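Rhodopsin (Todarodes pacificus, PDB 4WW3) captures light through bound retinal for vision in dim light and signals through a G protein that leads to activation of phospholipase C. Local coordinates at residues G45-L50 with P312-A317. Numbering follows the deposited sequence.
Sequences GIVIYL and PKFREA
Phe314 and Ala317, one helical turn apart on the helix 312-321, face the helix 23-53: Phe314 meets Ile46, Val47 and Leu50, and Ala317 meets Leu50. The contact shows how a few apolar groups can join helices whose segments 45-50 and 312-317 run almost perpendicular, at 96°. Phe314 comes first. The ring reaches helix 23-53 because chi1 (178°) sets CG anti to the backbone N, and it arrives with CE1 and CZ leading. Phe314 CE1 lies 3.5 Å from Leu50 CD2, and the two side chains cross at about a right angle. The same corner of the ring rests against the backbone of Val47, with Phe314 CE1 3.9 Å from Val47 CA, while the carbonyl oxygen of Ile46 borders the ring edge near its plane. Were Phe314 replaced by an alanine, a gap would probably open beside Val47, and Leu50 CD2 would keep Ala317 but lose its aromatic neighbour. Farther along, Arg315 turns from the interface and forms a salt bridge with Glu335. Ala317 then brings its CB to 3.7 Å from Leu50 CD2, so that this one methyl group touches both Phe314 and Ala317. No hydrogen bond crosses between 45-50 and 312-317; the join is apolar. It is characteristic of the rhodopsin-family receptor fold, in which the short amphipathic helix 8, here 312-321, packs against the cytoplasmic end of transmembrane helix 1, here 45-50.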
ATOM      1  N   GLY A  45       2.392  -7.411  10.885  1.00 48.61           N
ATOM      2  CA  GLY A  45       2.348  -7.421  12.334  1.00 46.89           C
ATOM      3  C   GLY A  45       3.769  -7.181  12.779  1.00 45.53           C
ATOM      4  O   GLY A  45       4.029  -6.419  13.707  1.00 45.02           O
ATOM      5  N   ILE A  46       4.693  -7.822  12.066  1.00 43.43           N
ATOM      6  CA  ILE A  46       6.121  -7.727  12.341  1.00 41.98           C
ATOM      7  C   ILE A  46       6.649  -6.294  12.206  1.00 43.36           C
ATOM      8  O   ILE A  46       7.549  -5.888  12.943  1.00 42.09           O
ATOM      9  CB  ILE A  46       6.912  -8.673  11.384  1.00 40.55           C
ATOM     10  CG1 ILE A  46       6.478 -10.121  11.592  1.00 37.91           C
ATOM     11  CG2 ILE A  46       8.389  -8.572  11.632  1.00 39.11           C
ATOM     12  CD1 ILE A  46       7.253 -11.130  10.760  1.00 38.79           C
ATOM     13  N   VAL A  47       6.081  -5.531  11.271  1.00 47.25           N
ATOM     14  CA  VAL A  47       6.498  -4.140  11.023  1.00 50.32           C
ATOM     15  C   VAL A  47       5.871  -3.182  12.048  1.00 50.12           C
ATOM     16  O   VAL A  47       6.498  -2.212  12.480  1.00 49.67           O
ATOM     17  CB  VAL A  47       6.146  -3.710   9.538  1.00 49.41           C
ATOM     18  CG1 VAL A  47       4.659  -3.677   9.348  1.00 51.99           C
ATOM     19  CG2 VAL A  47       6.769  -2.366   9.189  1.00 46.90           C
ATOM     20  N   ILE A  48       4.631  -3.462  12.428  1.00 51.16           N
ATOM     21  CA  ILE A  48       3.935  -2.657  13.430  1.00 52.80           C
ATOM     22  C   ILE A  48       4.608  -2.920  14.786  1.00 53.93           C
ATOM     23  O   ILE A  48       4.943  -1.993  15.526  1.00 53.45           O
ATOM     24  CB  ILE A  48       2.429  -3.049  13.517  1.00 52.25           C
ATOM     25  CG1 ILE A  48       1.737  -2.744  12.191  1.00 51.57           C
ATOM     26  CG2 ILE A  48       1.739  -2.282  14.637  1.00 52.60           C
ATOM     27  CD1 ILE A  48       0.297  -3.168  12.139  1.00 48.61           C
ATOM     28  N   TYR A  49       4.821  -4.195  15.090  1.00 55.43           N
ATOM     29  CA  TYR A  49       5.454  -4.595  16.335  1.00 56.26           C
ATOM     30  C   TYR A  49       6.799  -3.904  16.489  1.00 56.45           C
ATOM     31  O   TYR A  49       7.007  -3.149  17.435  1.00 57.25           O
ATOM     32  CB  TYR A  49       5.644  -6.110  16.359  1.00 58.13           C
ATOM     33  CG  TYR A  49       6.271  -6.643  17.625  1.00 61.51           C
ATOM     34  CD1 TYR A  49       7.361  -7.518  17.562  1.00 63.05           C
ATOM     35  CD2 TYR A  49       5.785  -6.273  18.885  1.00 61.60           C
ATOM     36  CE1 TYR A  49       7.958  -8.011  18.713  1.00 64.44           C
ATOM     37  CE2 TYR A  49       6.373  -6.763  20.049  1.00 62.87           C
ATOM     38  CZ  TYR A  49       7.463  -7.634  19.952  1.00 64.19           C
ATOM     39  OH  TYR A  49       8.061  -8.159  21.073  1.00 64.89           O
ATOM     40  N   LEU A  50       7.706  -4.153  15.550  1.00 58.04           N
ATOM     41  CA  LEU A  50       9.040  -3.555  15.595  1.00 58.43           C
ATOM     42  C   LEU A  50       9.035  -2.022  15.520  1.00 58.40           C
ATOM     43  O   LEU A  50       9.694  -1.360  16.323  1.00 58.21           O
ATOM     44  CB  LEU A  50       9.921  -4.143  14.477  1.00 56.68           C
ATOM     45  CG  LEU A  50      10.735  -5.416  14.777  1.00 55.81           C
ATOM     46  CD1 LEU A  50       9.882  -6.471  15.434  1.00 53.71           C
ATOM     47  CD2 LEU A  50      11.322  -5.958  13.488  1.00 55.86           C
ATOM     48  N   PRO A 312      17.784  -0.530   6.687  1.00 62.27           N
ATOM     49  CA  PRO A 312      18.766  -0.883   7.706  1.00 64.04           C
ATOM     50  C   PRO A 312      18.247  -0.986   9.134  1.00 66.18           C
ATOM     51  O   PRO A 312      18.257  -2.075   9.707  1.00 68.91           O
ATOM     52  CB  PRO A 312      19.850   0.193   7.542  1.00 63.49           C
ATOM     53  CG  PRO A 312      19.120   1.347   6.964  1.00 61.60           C
ATOM     54  CD  PRO A 312      18.182   0.696   5.972  1.00 60.78           C
ATOM     55  N   LYS A 313      17.791   0.119   9.722  1.00 65.20           N
ATOM     56  CA  LYS A 313      17.332   0.058  11.105  1.00 64.07           C
ATOM     57  C   LYS A 313      16.302  -1.044  11.312  1.00 63.47           C
ATOM     58  O   LYS A 313      16.387  -1.817  12.267  1.00 65.46           O
ATOM     59  CB  LYS A 313      16.744   1.398  11.536  1.00 64.38           C
ATOM     60  CG  LYS A 313      17.749   2.442  11.943  1.00 64.65           C
ATOM     61  CD  LYS A 313      17.040   3.724  12.335  1.00 65.29           C
ATOM     62  CE  LYS A 313      18.047   4.783  12.717  1.00 66.47           C
ATOM     63  NZ  LYS A 313      17.387   6.078  13.009  1.00 69.03           N
ATOM     64  N   PHE A 314      15.336  -1.120  10.408  1.00 61.53           N
ATOM     65  CA  PHE A 314      14.303  -2.130  10.511  1.00 59.96           C
ATOM     66  C   PHE A 314      14.909  -3.518  10.423  1.00 60.35           C
ATOM     67  O   PHE A 314      14.524  -4.408  11.172  1.00 62.08           O
ATOM     68  CB  PHE A 314      13.255  -1.946   9.408  1.00 58.35           C
ATOM     69  CG  PHE A 314      12.172  -2.986   9.422  1.00 55.96           C
ATOM     70  CD1 PHE A 314      11.376  -3.167  10.548  1.00 56.60           C
ATOM     71  CD2 PHE A 314      11.960  -3.804   8.322  1.00 58.00           C
ATOM     72  CE1 PHE A 314      10.388  -4.153  10.586  1.00 56.88           C
ATOM     73  CE2 PHE A 314      10.970  -4.797   8.342  1.00 58.60           C
ATOM     74  CZ  PHE A 314      10.186  -4.971   9.479  1.00 58.39           C
ATOM     75  N   ARG A 315      15.859  -3.708   9.515  1.00 59.92           N
ATOM     76  CA  ARG A 315      16.489  -5.011   9.357  1.00 59.45           C
ATOM     77  C   ARG A 315      17.318  -5.349  10.574  1.00 59.69           C
ATOM     78  O   ARG A 315      17.471  -6.519  10.933  1.00 60.25           O
ATOM     79  CB  ARG A 315      17.354  -5.023   8.112  1.00 59.85           C
ATOM     80  CG  ARG A 315      16.574  -5.301   6.855  1.00 61.58           C
ATOM     81  CD  ARG A 315      17.423  -4.986   5.663  1.00 64.18           C
ATOM     82  NE  ARG A 315      18.782  -5.512   5.818  1.00 65.45           N
ATOM     83  CZ  ARG A 315      19.120  -6.791   5.684  1.00 64.80           C
ATOM     84  NH1 ARG A 315      18.202  -7.704   5.390  1.00 62.75           N
ATOM     85  NH2 ARG A 315      20.394  -7.145   5.830  1.00 64.63           N
ATOM     86  N   GLU A 316      17.860  -4.308  11.195  1.00 58.55           N
ATOM     87  CA  GLU A 316      18.656  -4.438  12.403  1.00 58.74           C
ATOM     88  C   GLU A 316      17.695  -5.026  13.440  1.00 58.43           C
ATOM     89  O   GLU A 316      17.968  -6.056  14.057  1.00 59.59           O
ATOM     90  CB  GLU A 316      19.120  -3.051  12.844  1.00 60.53           C
ATOM     91  CG  GLU A 316      20.200  -2.999  13.900  1.00 63.63           C
ATOM     92  CD  GLU A 316      20.298  -1.607  14.522  1.00 66.33           C
ATOM     93  OE1 GLU A 316      21.392  -1.230  15.001  1.00 66.50           O
ATOM     94  OE2 GLU A 316      19.265  -0.893  14.536  1.00 68.33           O
ATOM     95  N   ALA A 317      16.548  -4.372  13.596  1.00 56.71           N
ATOM     96  CA  ALA A 317      15.516  -4.781  14.543  1.00 53.93           C
ATOM     97  C   ALA A 317      15.113  -6.234  14.385  1.00 52.04           C
ATOM     98  O   ALA A 317      14.991  -6.954  15.369  1.00 49.45           O
ATOM     99  CB  ALA A 317      14.279  -3.882  14.397  1.00 52.87           C
TER